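Long-range contacts in ML032222a iGluR (Mnemiopsis leidyi, PDB 4YKI), which probably forms a subunit of a glycine-activated, glutamate-receptor-type ion channel, here represented by its ligand-binding domain holding glycine: residues Asp91-Ser96 / Ser143-Thr148; Gly112-Val117 / Val202-Glu207; Gly139-Arg144 / Phe183-Glu188. One frame throughout, in Å; residues are numbered along the deposited sequence.

Contact 1: residues Asp91-Ser96 / Ser143-Thr148; sequences DLSTNS and SRHPET. With GLY (glycine), chain E.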
ATOM      1  N   ASP B  91      -8.467  -8.978  -6.572  1.00 10.58           N
ATOM      2  CA  ASP B  91      -7.414  -8.842  -5.563  1.00 10.55           C
ATOM      3  C   ASP B  91      -6.142  -9.479  -6.094  1.00 10.35           C
ATOM      4  O   ASP B  91      -5.825 -10.619  -5.779  1.00 11.63           O
ATOM      5  CB  ASP B  91      -7.850  -9.464  -4.242  1.00 11.38           C
ATOM      6  CG  ASP B  91      -8.223 -10.941  -4.341  1.00 11.08           C
ATOM      7  OD1 ASP B  91      -8.989 -11.330  -5.256  1.00 12.02           O
ATOM      8  OD2 ASP B  91      -7.754 -11.713  -3.443  1.00 11.52           O
ATOM      9  N   LEU B  92      -5.406  -8.725  -6.904  1.00 10.73           N
ATOM     10  CA  LEU B  92      -4.196  -9.256  -7.533  1.00 10.17           C
ATOM     11  C   LEU B  92      -2.996  -8.896  -6.664  1.00 10.35           C
ATOM     12  O   LEU B  92      -2.620  -7.725  -6.543  1.00 10.77           O
ATOM     13  CB  LEU B  92      -3.982  -8.751  -8.962  1.00  9.87           C
ATOM     14  CG  LEU B  92      -2.900  -9.495  -9.749  1.00 10.50           C
ATOM     15  CD1 LEU B  92      -3.290 -10.946 -10.038  1.00 11.20           C
ATOM     16  CD2 LEU B  92      -2.593  -8.762 -11.026  1.00 11.47           C
ATOM     17  N   SER B  93      -2.367  -9.908  -6.077  1.00 10.15           N
ATOM     18  CA  SER B  93      -1.248  -9.677  -5.168  1.00 10.73           C
ATOM     19  C   SER B  93      -0.011  -9.230  -5.919  1.00  9.75           C
ATOM     20  O   SER B  93       0.293  -9.713  -7.014  1.00 10.45           O
ATOM     21  CB  SER B  93      -0.939 -10.948  -4.414  1.00 10.52           C
ATOM     22  OG  SER B  93      -2.114 -11.370  -3.751  1.00 10.70           O
ATOM     23  N   THR B  94       0.726  -8.311  -5.299  1.00 10.81           N
ATOM     24  CA  THR B  94       1.984  -7.817  -5.848  1.00 10.80           C
ATOM     25  C   THR B  94       3.132  -8.751  -5.512  1.00 11.23           C
ATOM     26  O   THR B  94       3.378  -9.041  -4.328  1.00 12.36           O
ATOM     27  CB  THR B  94       2.290  -6.394  -5.357  1.00 11.87           C
ATOM     28  OG1 THR B  94       2.297  -6.361  -3.924  1.00 12.01           O
ATOM     29  CG2 THR B  94       1.255  -5.427  -5.891  1.00 12.02           C
ATOM     30  N   ASN B  95       3.815  -9.243  -6.553  1.00 11.13           N
ATOM     31  CA  ASN B  95       5.061  -9.995  -6.382  1.00 10.98           C
ATOM     32  C   ASN B  95       6.040  -9.689  -7.502  1.00 11.74           C
ATOM     33  O   ASN B  95       5.667  -9.226  -8.573  1.00 11.19           O
ATOM     34  CB  ASN B  95       4.847 -11.512  -6.141  1.00 11.32           C
ATOM     35  CG  ASN B  95       4.283 -12.263  -7.329  1.00 11.16           C
ATOM     36  OD1 ASN B  95       4.844 -12.237  -8.414  1.00 12.46           O
ATOM     37  ND2 ASN B  95       3.214 -13.020  -7.090  1.00 11.65           N
ATOM     38  N   SER B  96       7.309  -9.917  -7.215  0.77 11.40           N
ATOM     39  CA  SER B  96       8.375  -9.562  -8.133  0.77 12.06           C
ATOM     40  C   SER B  96       8.316 -10.371  -9.436  0.77 12.22           C
ATOM     41  O   SER B  96       8.635  -9.861 -10.503  0.77 12.14           O
ATOM     42  CB  SER B  96       9.734  -9.711  -7.453  0.77 13.61           C
ATOM     43  OG  SER B  96       9.910  -8.724  -6.442  0.77 13.89           O
ATOM     44  N   SER B 143      -0.218 -22.058  -8.843  1.00 12.20           N
ATOM     45  CA  SER B 143      -0.252 -20.888  -9.733  1.00 12.23           C
ATOM     46  C   SER B 143      -1.015 -19.711  -9.132  1.00 12.83           C
ATOM     47  O   SER B 143      -1.824 -19.050  -9.790  1.00 15.66           O
ATOM     48  CB  SER B 143      -0.814 -21.274 -11.098  1.00 14.13           C
ATOM     49  OG  SER B 143       0.042 -22.213 -11.738  1.00 15.28           O
ATOM     50  N   ARG B 144      -0.711 -19.423  -7.875  1.00 12.38           N
ATOM     51  CA  ARG B 144      -1.311 -18.325  -7.130  1.00 11.76           C
ATOM     52  C   ARG B 144      -0.172 -17.703  -6.309  1.00 11.09           C
ATOM     53  O   ARG B 144       0.866 -18.340  -6.089  1.00 11.58           O
ATOM     54  CB  ARG B 144      -2.435 -18.889  -6.246  1.00 12.12           C
ATOM     55  CG  ARG B 144      -3.279 -17.905  -5.461  1.00 11.06           C
ATOM     56  CD  ARG B 144      -4.191 -18.654  -4.503  1.00 11.32           C
ATOM     57  NE  ARG B 144      -4.840 -17.807  -3.496  1.00 11.08           N
ATOM     58  CZ  ARG B 144      -5.927 -17.066  -3.684  1.00 11.63           C
ATOM     59  NH1 ARG B 144      -6.517 -17.008  -4.865  1.00 11.84           N
ATOM     60  NH2 ARG B 144      -6.416 -16.356  -2.671  1.00 12.73           N
ATOM     61  N   HIS B 145      -0.383 -16.487  -5.825  1.00 10.64           N
ATOM     62  CA  HIS B 145       0.663 -15.697  -5.178  1.00 10.52           C
ATOM     63  C   HIS B 145       1.360 -16.363  -3.984  1.00 11.35           C
ATOM     64  O   HIS B 145       2.570 -16.312  -3.920  1.00 11.62           O
ATOM     65  CB  HIS B 145       0.067 -14.339  -4.845  1.00 10.94           C
ATOM     66  CG  HIS B 145       0.875 -13.509  -3.924  1.00 11.15           C
ATOM     67  ND1 HIS B 145       1.965 -12.777  -4.340  1.00 12.06           N
ATOM     68  CD2 HIS B 145       0.711 -13.264  -2.605  1.00 11.39           C
ATOM     69  CE1 HIS B 145       2.429 -12.104  -3.302  1.00 11.67           C
ATOM     70  NE2 HIS B 145       1.687 -12.379  -2.238  1.00 12.00           N
ATOM     71  N   PRO B 146       0.629 -16.952  -3.022  1.00 11.07           N
ATOM     72  CA  PRO B 146       1.362 -17.540  -1.896  1.00 10.86           C
ATOM     73  C   PRO B 146       2.397 -18.578  -2.344  1.00 11.38           C
ATOM     74  O   PRO B 146       3.527 -18.559  -1.867  1.00 11.93           O
ATOM     75  CB  PRO B 146       0.245 -18.135  -1.022  1.00 11.66           C
ATOM     76  CG  PRO B 146      -0.957 -17.260  -1.322  1.00 12.32           C
ATOM     77  CD  PRO B 146      -0.832 -16.996  -2.804  1.00 11.33           C
ATOM     78  N   GLU B 147       2.025 -19.468  -3.257  1.00 11.25           N
ATOM     79  CA  GLU B 147       2.966 -20.437  -3.818  1.00 11.66           C
ATOM     80  C   GLU B 147       4.201 -19.733  -4.385  1.00 11.94           C
ATOM     81  O   GLU B 147       5.325 -20.148  -4.135  1.00 12.05           O
ATOM     82  CB  GLU B 147       2.278 -21.249  -4.906  1.00 12.06           C
ATOM     83  CG  GLU B 147       3.171 -22.326  -5.506  1.00 12.79           C
ATOM     84  CD  GLU B 147       2.588 -22.965  -6.743  1.00 14.03           C
ATOM     85  OE1 GLU B 147       2.324 -22.221  -7.712  1.00 14.53           O
ATOM     86  OE2 GLU B 147       2.409 -24.202  -6.752  1.00 17.03           O
ATOM     87  N   THR B 148       3.982 -18.676  -5.153  1.00 12.03           N
ATOM     88  CA  THR B 148       5.100 -17.951  -5.742  1.00 11.79           C
ATOM     89  C   THR B 148       6.014 -17.366  -4.668  1.00 12.94           C
ATOM     90  O   THR B 148       7.245 -17.484  -4.752  1.00 13.34           O
ATOM     91  CB  THR B 148       4.584 -16.852  -6.676  1.00 12.41           C
ATOM     92  OG1 THR B 148       4.043 -17.461  -7.853  1.00 14.21           O
ATOM     93  CG2 THR B 148       5.706 -15.935  -7.106  1.00 13.26           C
TER
HETATM   94  N   GLY E 301      -4.888 -13.064  -4.579  1.00 13.64           N
HETATM   95  CA  GLY E 301      -4.267 -14.247  -5.218  1.00 11.95           C
HETATM   96  C   GLY E 301      -3.224 -13.906  -6.255  1.00 11.26           C
HETATM   97  O   GLY E 301      -2.584 -14.853  -6.761  1.00 10.56           O
HETATM   98  OXT GLY E 301      -3.052 -12.713  -6.586  1.00 11.53           O
HETATM   99  O   HOH W   1       2.213 -15.577  -8.724  1.00 17.06           O
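The H145 ring has the CB of S93 over one face, offset toward the rim, though the closeness of that approach is doubtful. At the ring's edge sits the amide of N95, its plane only 2° from that of the imidazole. ND2 of N95 donates to ND1 of H145 in both planes, at 3.0 Å and almost straight (174°). The second flat group, the R144 guanidinium, carries CA of the bound glycine over the centre of one face, 3.5 Å above its plane; F63 makes a cation-pi contact with the same group.

N95 is gripped at both ends of its amide. OD1 caps the N of R98 in helix 96-99, and ND2 also donates to a water that pairs with OG1 of T148 at 2.8 Å. That fixes the amide flip, and ND1 of H145, as acceptor, is probably unprotonated.

The ligand-binding domain is a two-lobed clamshell related to the periplasmic binding proteins, and this contact spans its cleft: 91-96 belongs to the first lobe, while 143-148 starts a helix of the second. Glycine is clamped between them. In its carboxylate, the ligand OXT accepts from N of S93 (2.9 Å, 174°). The ligand O accepts from N of H145 at 2.9 Å; since H145 begins the helix, the dipole there should help hold the negative charge. The ligand N donates to O of D91 at 2.9 Å and only weakly to its OD2. R98 reaches the ligand as well, through NH2, while the hydroxyl of S93 pairs with E188 of the second lobe.

Contact 2: residues Gly112-Val117 / Val202-Glu207; sequences GIKAVV and VFSVGE. With SO4 (sulfate ion), chain F.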
ATOM      1  N   GLY B 112      -0.946  -9.869   3.931  1.00 13.99           N
ATOM      2  CA  GLY B 112       0.135 -10.751   4.293  1.00 13.22           C
ATOM      3  C   GLY B 112      -0.252 -12.186   4.024  1.00 12.30           C
ATOM      4  O   GLY B 112      -1.415 -12.500   3.758  1.00 13.19           O
ATOM      5  N   ILE B 113       0.751 -13.060   4.070  1.00 12.19           N
ATOM      6  CA  ILE B 113       0.519 -14.498   4.054  1.00 12.60           C
ATOM      7  C   ILE B 113       0.076 -14.951   5.435  1.00 13.03           C
ATOM      8  O   ILE B 113       0.642 -14.532   6.453  1.00 14.05           O
ATOM      9  CB  ILE B 113       1.781 -15.269   3.592  1.00 13.28           C
ATOM     10  CG1 ILE B 113       2.215 -14.830   2.185  1.00 14.02           C
ATOM     11  CG2 ILE B 113       1.552 -16.772   3.632  1.00 13.45           C
ATOM     12  CD1 ILE B 113       1.140 -15.014   1.121  1.00 13.94           C
ATOM     13  N   LYS B 114      -0.977 -15.768   5.457  1.00 12.57           N
ATOM     14  CA  LYS B 114      -1.542 -16.296   6.687  1.00 13.51           C
ATOM     15  C   LYS B 114      -1.735 -17.809   6.562  1.00 12.93           C
ATOM     16  O   LYS B 114      -2.258 -18.296   5.563  1.00 13.44           O
ATOM     17  CB  LYS B 114      -2.886 -15.631   6.991  1.00 15.36           C
ATOM     18  CG  LYS B 114      -3.473 -16.111   8.304  1.00 18.12           C
ATOM     19  CD  LYS B 114      -4.753 -15.430   8.662  1.00 24.29           C
ATOM     20  CE  LYS B 114      -5.243 -15.851  10.044  1.00 27.36           C
ATOM     21  NZ  LYS B 114      -4.276 -15.538  11.142  1.00 29.44           N
ATOM     22  N   ALA B 115      -1.325 -18.536   7.593  1.00 12.30           N
ATOM     23  CA  ALA B 115      -1.549 -19.970   7.678  1.00 12.50           C
ATOM     24  C   ALA B 115      -2.591 -20.264   8.728  1.00 12.25           C
ATOM     25  O   ALA B 115      -2.574 -19.693   9.816  1.00 14.00           O
ATOM     26  CB  ALA B 115      -0.262 -20.711   8.003  1.00 13.72           C
ATOM     27  N   VAL B 116      -3.494 -21.168   8.386  1.00 11.97           N
ATOM     28  CA  VAL B 116      -4.553 -21.595   9.293  1.00 12.47           C
ATOM     29  C   VAL B 116      -4.597 -23.114   9.343  1.00 13.33           C
ATOM     30  O   VAL B 116      -4.145 -23.784   8.434  1.00 12.87           O
ATOM     31  CB  VAL B 116      -5.948 -21.026   8.894  1.00 13.30           C
ATOM     32  CG1 VAL B 116      -5.945 -19.509   8.967  1.00 14.90           C
ATOM     33  CG2 VAL B 116      -6.367 -21.505   7.517  1.00 14.59           C
ATOM     34  N   VAL B 117      -5.171 -23.623  10.420  1.00 13.48           N
ATOM     35  CA  VAL B 117      -5.130 -25.040  10.742  1.00 14.19           C
ATOM     36  C   VAL B 117      -6.463 -25.505  11.335  1.00 13.53           C
ATOM     37  O   VAL B 117      -7.096 -24.798  12.129  1.00 13.71           O
ATOM     38  CB  VAL B 117      -3.948 -25.363  11.722  1.00 14.69           C
ATOM     39  CG1 VAL B 117      -4.098 -24.654  13.048  1.00 16.70           C
ATOM     40  CG2 VAL B 117      -3.782 -26.869  11.914  1.00 16.29           C
ATOM     41  N   VAL B 202     -11.292 -23.640  13.098  1.00 15.90           N
ATOM     42  CA  VAL B 202     -10.078 -23.286  12.353  1.00 14.12           C
ATOM     43  C   VAL B 202      -9.360 -22.184  13.118  1.00 14.86           C
ATOM     44  O   VAL B 202      -9.972 -21.183  13.510  1.00 16.34           O
ATOM     45  CB  VAL B 202     -10.436 -22.836  10.923  1.00 13.99           C
ATOM     46  CG1 VAL B 202      -9.238 -22.234  10.221  1.00 14.95           C
ATOM     47  CG2 VAL B 202     -10.967 -24.013  10.116  1.00 16.86           C
ATOM     48  N   PHE B 203      -8.051 -22.354  13.305  1.00 14.06           N
ATOM     49  CA  PHE B 203      -7.209 -21.478  14.108  1.00 14.27           C
ATOM     50  C   PHE B 203      -5.970 -21.026  13.337  1.00 14.83           C
ATOM     51  O   PHE B 203      -5.625 -21.597  12.313  1.00 15.37           O
ATOM     52  CB  PHE B 203      -6.782 -22.218  15.397  1.00 16.17           C
ATOM     53  CG  PHE B 203      -7.944 -22.668  16.242  1.00 17.29           C
ATOM     54  CD1 PHE B 203      -8.485 -21.815  17.174  1.00 19.02           C
ATOM     55  CD2 PHE B 203      -8.519 -23.919  16.072  1.00 17.99           C
ATOM     56  CE1 PHE B 203      -9.586 -22.206  17.957  1.00 20.13           C
ATOM     57  CE2 PHE B 203      -9.613 -24.312  16.868  1.00 19.89           C
ATOM     58  CZ  PHE B 203     -10.135 -23.447  17.778  1.00 19.07           C
ATOM     59  N   SER B 204      -5.302 -20.008  13.842  1.00 16.10           N
ATOM     60  CA  SER B 204      -4.076 -19.512  13.237  1.00 15.10           C
ATOM     61  C   SER B 204      -2.869 -20.408  13.485  1.00 15.68           C
ATOM     62  O   SER B 204      -2.769 -21.081  14.522  1.00 18.03           O
ATOM     63  CB  SER B 204      -3.755 -18.139  13.806  1.00 20.68           C
ATOM     64  OG  SER B 204      -4.798 -17.251  13.541  1.00 22.63           O
ATOM     65  N   VAL B 205      -1.939 -20.419  12.536  1.00 15.15           N
ATOM     66  CA  VAL B 205      -0.606 -20.950  12.765  1.00 15.31           C
ATOM     67  C   VAL B 205       0.366 -19.789  12.730  1.00 16.39           C
ATOM     68  O   VAL B 205       0.831 -19.361  11.655  1.00 16.56           O
ATOM     69  CB  VAL B 205      -0.192 -21.978  11.717  1.00 16.54           C
ATOM     70  CG1 VAL B 205       1.231 -22.481  11.977  1.00 17.35           C
ATOM     71  CG2 VAL B 205      -1.179 -23.137  11.700  1.00 17.31           C
ATOM     72  N   GLY B 206       0.670 -19.264  13.907  1.00 19.90           N
ATOM     73  CA  GLY B 206       1.566 -18.127  14.023  1.00 20.97           C
ATOM     74  C   GLY B 206       0.938 -16.859  13.479  1.00 19.41           C
ATOM     75  O   GLY B 206      -0.252 -16.784  13.175  1.00 26.26           O
ATOM     76  N   GLU B 207       1.785 -15.853  13.334  1.00 20.44           N
ATOM     77  CA  GLU B 207       1.376 -14.557  12.842  1.00 20.35           C
ATOM     78  C   GLU B 207       1.479 -14.527  11.327  1.00 17.47           C
ATOM     79  O   GLU B 207       2.124 -15.361  10.717  1.00 18.00           O
ATOM     80  CB  GLU B 207       2.272 -13.462  13.429  1.00 21.08           C
ATOM     81  CG  GLU B 207       2.285 -13.381  14.960  1.00 25.10           C
ATOM     82  CD  GLU B 207       0.945 -12.977  15.524  1.00 37.63           C
ATOM     83  OE1 GLU B 207       0.351 -12.011  15.002  1.00 51.17           O
ATOM     84  OE2 GLU B 207       0.478 -13.630  16.483  1.00 54.52           O
TER
HETATM   85  S   SO4 F 302      -6.149 -17.626  16.940  0.54 23.55           S
HETATM   86  O1  SO4 F 302      -5.119 -18.214  17.794  0.54 22.46           O
HETATM   87  O2  SO4 F 302      -7.275 -17.151  17.741  0.54 33.20           O
HETATM   88  O3  SO4 F 302      -5.582 -16.483  16.217  0.54 22.66           O
HETATM   89  O4  SO4 F 302      -6.624 -18.641  16.019  0.54 19.87           O
HETATM   90  O   HOH W   2      -1.721 -15.704  11.531  1.00 30.92           O
HETATM   91  O   HOH W   3       0.275 -17.408   9.727  1.00 17.99           O
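V117 and F203 form an antiparallel, hydrogen-bonded pair, and V116 and S204 next to them a non-hydrogen-bonded one. The pairing is skewed: the N-to-C directions of the short segments 112-117 and 202-204 make an angle of 140°. N of V117 donates to O of F203 at 2.8 Å, and N of F203 to O of V117 at 2.9 Å. One step on, N of V205 reaches O of A115 from above the carbonyl plane. Past that point a water takes over, accepting from N of A115 and donating to the carbonyls of V205 and E207. Strand 109-118 has 183-188 as its other neighbour, so the contact adds the start of 202-218 to the sheet of the second lobe.

The V205 and V117 side chains cross at about a right angle, CG2 of V205 touching CB and CG1 of V117, each at 3.6 Å. The CB atoms of A115 and V205 meet at 3.9 Å, on the side where V184 also packs. V116 instead meets V202, CB to CG1 at 3.7 Å, and L196 adjoins it.

K114 runs extended as far as CE, then turns at its last torsion (chi4 60°), which brings NZ to OG of S204 at 3.0 Å. A second water joins NZ to O of G206. A sulfate, probably from the crystallisation liquor, takes N of S204 on O4 and its hydroxyl on O3.

The S204 hydroxyl therefore accepts from an ammonium and donates to a sulfate; through that hydroxyl the lysine may help the exposed S204 hold the anion.

Contact 3: residues Gly139-Arg144 / Phe183-Glu188; sequences GVIGSR and FVFIDE. With GLY (glycine), chain E.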
ATOM      1  N   GLY B 139      -0.949 -27.429   2.333  1.00 12.34           N
ATOM      2  CA  GLY B 139      -0.838 -27.071   0.937  1.00 12.96           C
ATOM      3  C   GLY B 139      -1.049 -25.607   0.663  1.00 12.18           C
ATOM      4  O   GLY B 139      -1.492 -24.834   1.510  1.00 12.18           O
ATOM      5  N   VAL B 140      -0.713 -25.261  -0.570  1.00 12.65           N
ATOM      6  CA  VAL B 140      -1.012 -23.980  -1.179  1.00 12.69           C
ATOM      7  C   VAL B 140      -1.687 -24.227  -2.523  1.00 12.35           C
ATOM      8  O   VAL B 140      -1.552 -25.301  -3.103  1.00 13.53           O
ATOM      9  CB  VAL B 140       0.273 -23.127  -1.435  1.00 13.15           C
ATOM     10  CG1 VAL B 140       0.921 -22.725  -0.139  1.00 13.94           C
ATOM     11  CG2 VAL B 140       1.268 -23.872  -2.356  1.00 14.29           C
ATOM     12  N   ILE B 141      -2.390 -23.228  -3.026  1.00 12.03           N
ATOM     13  CA  ILE B 141      -3.039 -23.334  -4.322  1.00 12.12           C
ATOM     14  C   ILE B 141      -1.994 -23.142  -5.410  1.00 12.13           C
ATOM     15  O   ILE B 141      -1.183 -22.202  -5.360  1.00 12.42           O
ATOM     16  CB  ILE B 141      -4.154 -22.299  -4.443  1.00 11.94           C
ATOM     17  CG1 ILE B 141      -5.266 -22.572  -3.412  1.00 12.79           C
ATOM     18  CG2 ILE B 141      -4.698 -22.245  -5.861  1.00 12.11           C
ATOM     19  CD1 ILE B 141      -6.202 -21.392  -3.165  1.00 13.04           C
ATOM     20  N   GLY B 142      -2.012 -23.998  -6.419  1.00 12.12           N
ATOM     21  CA  GLY B 142      -1.079 -23.877  -7.517  1.00 12.31           C
ATOM     22  C   GLY B 142      -1.316 -22.647  -8.378  1.00 11.58           C
ATOM     23  O   GLY B 142      -2.451 -22.231  -8.620  1.00 12.86           O
ATOM     24  N   SER B 143      -0.218 -22.058  -8.843  1.00 12.20           N
ATOM     25  CA  SER B 143      -0.252 -20.888  -9.733  1.00 12.23           C
ATOM     26  C   SER B 143      -1.015 -19.711  -9.132  1.00 12.83           C
ATOM     27  O   SER B 143      -1.824 -19.050  -9.790  1.00 15.66           O
ATOM     28  CB  SER B 143      -0.814 -21.274 -11.098  1.00 14.13           C
ATOM     29  OG  SER B 143       0.042 -22.213 -11.738  1.00 15.28           O
ATOM     30  N   ARG B 144      -0.711 -19.423  -7.875  1.00 12.38           N
ATOM     31  CA  ARG B 144      -1.311 -18.325  -7.130  1.00 11.76           C
ATOM     32  C   ARG B 144      -0.172 -17.703  -6.309  1.00 11.09           C
ATOM     33  O   ARG B 144       0.866 -18.340  -6.089  1.00 11.58           O
ATOM     34  CB  ARG B 144      -2.435 -18.889  -6.246  1.00 12.12           C
ATOM     35  CG  ARG B 144      -3.279 -17.905  -5.461  1.00 11.06           C
ATOM     36  CD  ARG B 144      -4.191 -18.654  -4.503  1.00 11.32           C
ATOM     37  NE  ARG B 144      -4.840 -17.807  -3.496  1.00 11.08           N
ATOM     38  CZ  ARG B 144      -5.927 -17.066  -3.684  1.00 11.63           C
ATOM     39  NH1 ARG B 144      -6.517 -17.008  -4.865  1.00 11.84           N
ATOM     40  NH2 ARG B 144      -6.416 -16.356  -2.671  1.00 12.73           N
ATOM     41  N   PHE B 183      -5.098 -30.375   8.671  1.00 13.42           N
ATOM     42  CA  PHE B 183      -4.605 -29.724   7.479  1.00 13.37           C
ATOM     43  C   PHE B 183      -4.245 -28.276   7.805  1.00 14.84           C
ATOM     44  O   PHE B 183      -4.956 -27.610   8.606  1.00 14.47           O
ATOM     45  CB  PHE B 183      -5.658 -29.790   6.367  1.00 13.87           C
ATOM     46  CG  PHE B 183      -5.116 -29.428   5.001  1.00 13.96           C
ATOM     47  CD1 PHE B 183      -4.365 -30.340   4.291  1.00 14.59           C
ATOM     48  CD2 PHE B 183      -5.318 -28.159   4.461  1.00 13.46           C
ATOM     49  CE1 PHE B 183      -3.844 -30.019   3.058  1.00 15.34           C
ATOM     50  CE2 PHE B 183      -4.788 -27.831   3.210  1.00 14.23           C
ATOM     51  CZ  PHE B 183      -4.072 -28.755   2.514  1.00 14.66           C
ATOM     52  N   VAL B 184      -3.136 -27.810   7.228  1.00 12.43           N
ATOM     53  CA  VAL B 184      -2.750 -26.409   7.272  1.00 12.47           C
ATOM     54  C   VAL B 184      -2.837 -25.835   5.842  1.00 11.75           C
ATOM     55  O   VAL B 184      -2.184 -26.331   4.902  1.00 12.69           O
ATOM     56  CB  VAL B 184      -1.312 -26.218   7.799  1.00 12.33           C
ATOM     57  CG1 VAL B 184      -0.903 -24.739   7.750  1.00 12.72           C
ATOM     58  CG2 VAL B 184      -1.166 -26.739   9.216  1.00 13.00           C
ATOM     59  N   PHE B 185      -3.626 -24.786   5.684  1.00 11.85           N
ATOM     60  CA  PHE B 185      -3.755 -24.072   4.424  1.00 11.93           C
ATOM     61  C   PHE B 185      -3.034 -22.744   4.573  1.00 11.56           C
ATOM     62  O   PHE B 185      -3.281 -22.001   5.517  1.00 12.54           O
ATOM     63  CB  PHE B 185      -5.241 -23.884   4.093  1.00 12.16           C
ATOM     64  CG  PHE B 185      -5.518 -23.077   2.837  1.00 12.00           C
ATOM     65  CD1 PHE B 185      -4.710 -23.164   1.717  1.00 12.63           C
ATOM     66  CD2 PHE B 185      -6.615 -22.244   2.789  1.00 12.68           C
ATOM     67  CE1 PHE B 185      -5.010 -22.402   0.580  1.00 12.46           C
ATOM     68  CE2 PHE B 185      -6.896 -21.501   1.659  1.00 12.98           C
ATOM     69  CZ  PHE B 185      -6.078 -21.583   0.573  1.00 13.83           C
ATOM     70  N   ILE B 186      -2.123 -22.466   3.643  1.00 11.46           N
ATOM     71  CA  ILE B 186      -1.325 -21.249   3.656  1.00 11.91           C
ATOM     72  C   ILE B 186      -1.794 -20.378   2.500  1.00 11.23           C
ATOM     73  O   ILE B 186      -1.666 -20.782   1.341  1.00 12.06           O
ATOM     74  CB  ILE B 186       0.184 -21.573   3.476  1.00 11.88           C
ATOM     75  CG1 ILE B 186       0.665 -22.564   4.546  1.00 13.01           C
ATOM     76  CG2 ILE B 186       1.029 -20.286   3.496  1.00 13.31           C
ATOM     77  CD1 ILE B 186       2.068 -23.133   4.307  1.00 16.43           C
ATOM     78  N   ASP B 187      -2.336 -19.211   2.813  1.00 11.09           N
ATOM     79  CA  ASP B 187      -2.894 -18.331   1.785  1.00 11.67           C
ATOM     80  C   ASP B 187      -2.778 -16.869   2.230  1.00 10.73           C
ATOM     81  O   ASP B 187      -1.744 -16.490   2.779  1.00 11.93           O
ATOM     82  CB  ASP B 187      -4.327 -18.739   1.392  1.00 12.03           C
ATOM     83  CG  ASP B 187      -4.712 -18.195   0.022  1.00 11.80           C
ATOM     84  OD1 ASP B 187      -4.236 -18.769  -0.995  1.00 12.40           O
ATOM     85  OD2 ASP B 187      -5.432 -17.176  -0.028  1.00 12.52           O
ATOM     86  N   GLU B 188      -3.812 -16.060   1.977  1.00 11.86           N
ATOM     87  CA  GLU B 188      -3.733 -14.607   2.125  1.00 11.40           C
ATOM     88  C   GLU B 188      -4.700 -14.132   3.203  1.00 11.56           C
ATOM     89  O   GLU B 188      -5.855 -14.528   3.232  1.00 12.76           O
ATOM     90  CB  GLU B 188      -4.022 -13.920   0.779  1.00 11.41           C
ATOM     91  CG  GLU B 188      -3.091 -14.375  -0.330  1.00 11.90           C
ATOM     92  CD  GLU B 188      -3.367 -13.726  -1.673  1.00 11.57           C
ATOM     93  OE1 GLU B 188      -4.484 -13.192  -1.882  1.00 11.92           O
ATOM     94  OE2 GLU B 188      -2.461 -13.809  -2.547  1.00 12.86           O
TER
HETATM   95  N   GLY E 301      -4.888 -13.064  -4.579  1.00 13.64           N
HETATM   96  CA  GLY E 301      -4.267 -14.247  -5.218  1.00 11.95           C
HETATM   97  C   GLY E 301      -3.224 -13.906  -6.255  1.00 11.26           C
HETATM   98  O   GLY E 301      -2.584 -14.853  -6.761  1.00 10.56           O
HETATM   99  OXT GLY E 301      -3.052 -12.713  -6.586  1.00 11.53           O
HETATM  100  O   HOH W   4      -2.473 -20.773  -1.302  1.00 11.93           O
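R144 and D187 form a two-nitrogen, side-on salt bridge: NE of R144 donates to OD1 of D187 at 2.7 Å and NH2 to OD2 at 2.9 Å, each on the syn lone pair, with the two planes 23° apart. Chi1 of D187 (-159°) sets CG anti to the backbone N, on the arginine's side. OD1 takes a second donor, a water that also donates to O of I186 and accepts from N of I141, standing in for a strand bond. E188 OE1 is 3.8 Å from R144 NH2, well out of the guanidinium plane: a long salt bridge of charges only. The ligand N donates to OE1 of E188 at 2.7 Å, Y214 OH bonds to the same oxygen, and OE2 pairs with S93 OG. R144 NH1 is salt-bridged to E17 OE1.

Strands 166-168, 137-141 and 183-188 run parallel in that order, and helix 171-179 carries the chain from 166-168 across to 183-188, a beta-alpha-beta crossover. N of G139 donates to O of V184 (3.1 Å), and O of G139 accepts from N of I186 (3.2 Å). That carbonyl also faces the F185 ring edge, while I141 CD1 touches CZ of F185 at 3.7 Å beneath helix 171-179.

In the fold
From the N terminus, 91-96 sits in the first lobe; the chain then crosses to the second, where 143-148 closes contact 1 across the cleft. Before that happens the chain lays down 112-117, whose partner 202-207 comes much later, so contacts 1 and 2 cross. Contact 3 (139-144 with 183-188) is nested inside the loop of contact 2, and it begins where contact 1 ends, the two sharing S143 and R144. Strand 183-188 then lies beside 109-118, with backbone hydrogen bonds joining K114 to D187 and V116 to F185, which makes contacts 2 and 3 one sheet. I113 packs on H145 and P146, joining that sheet to the helix at the cleft.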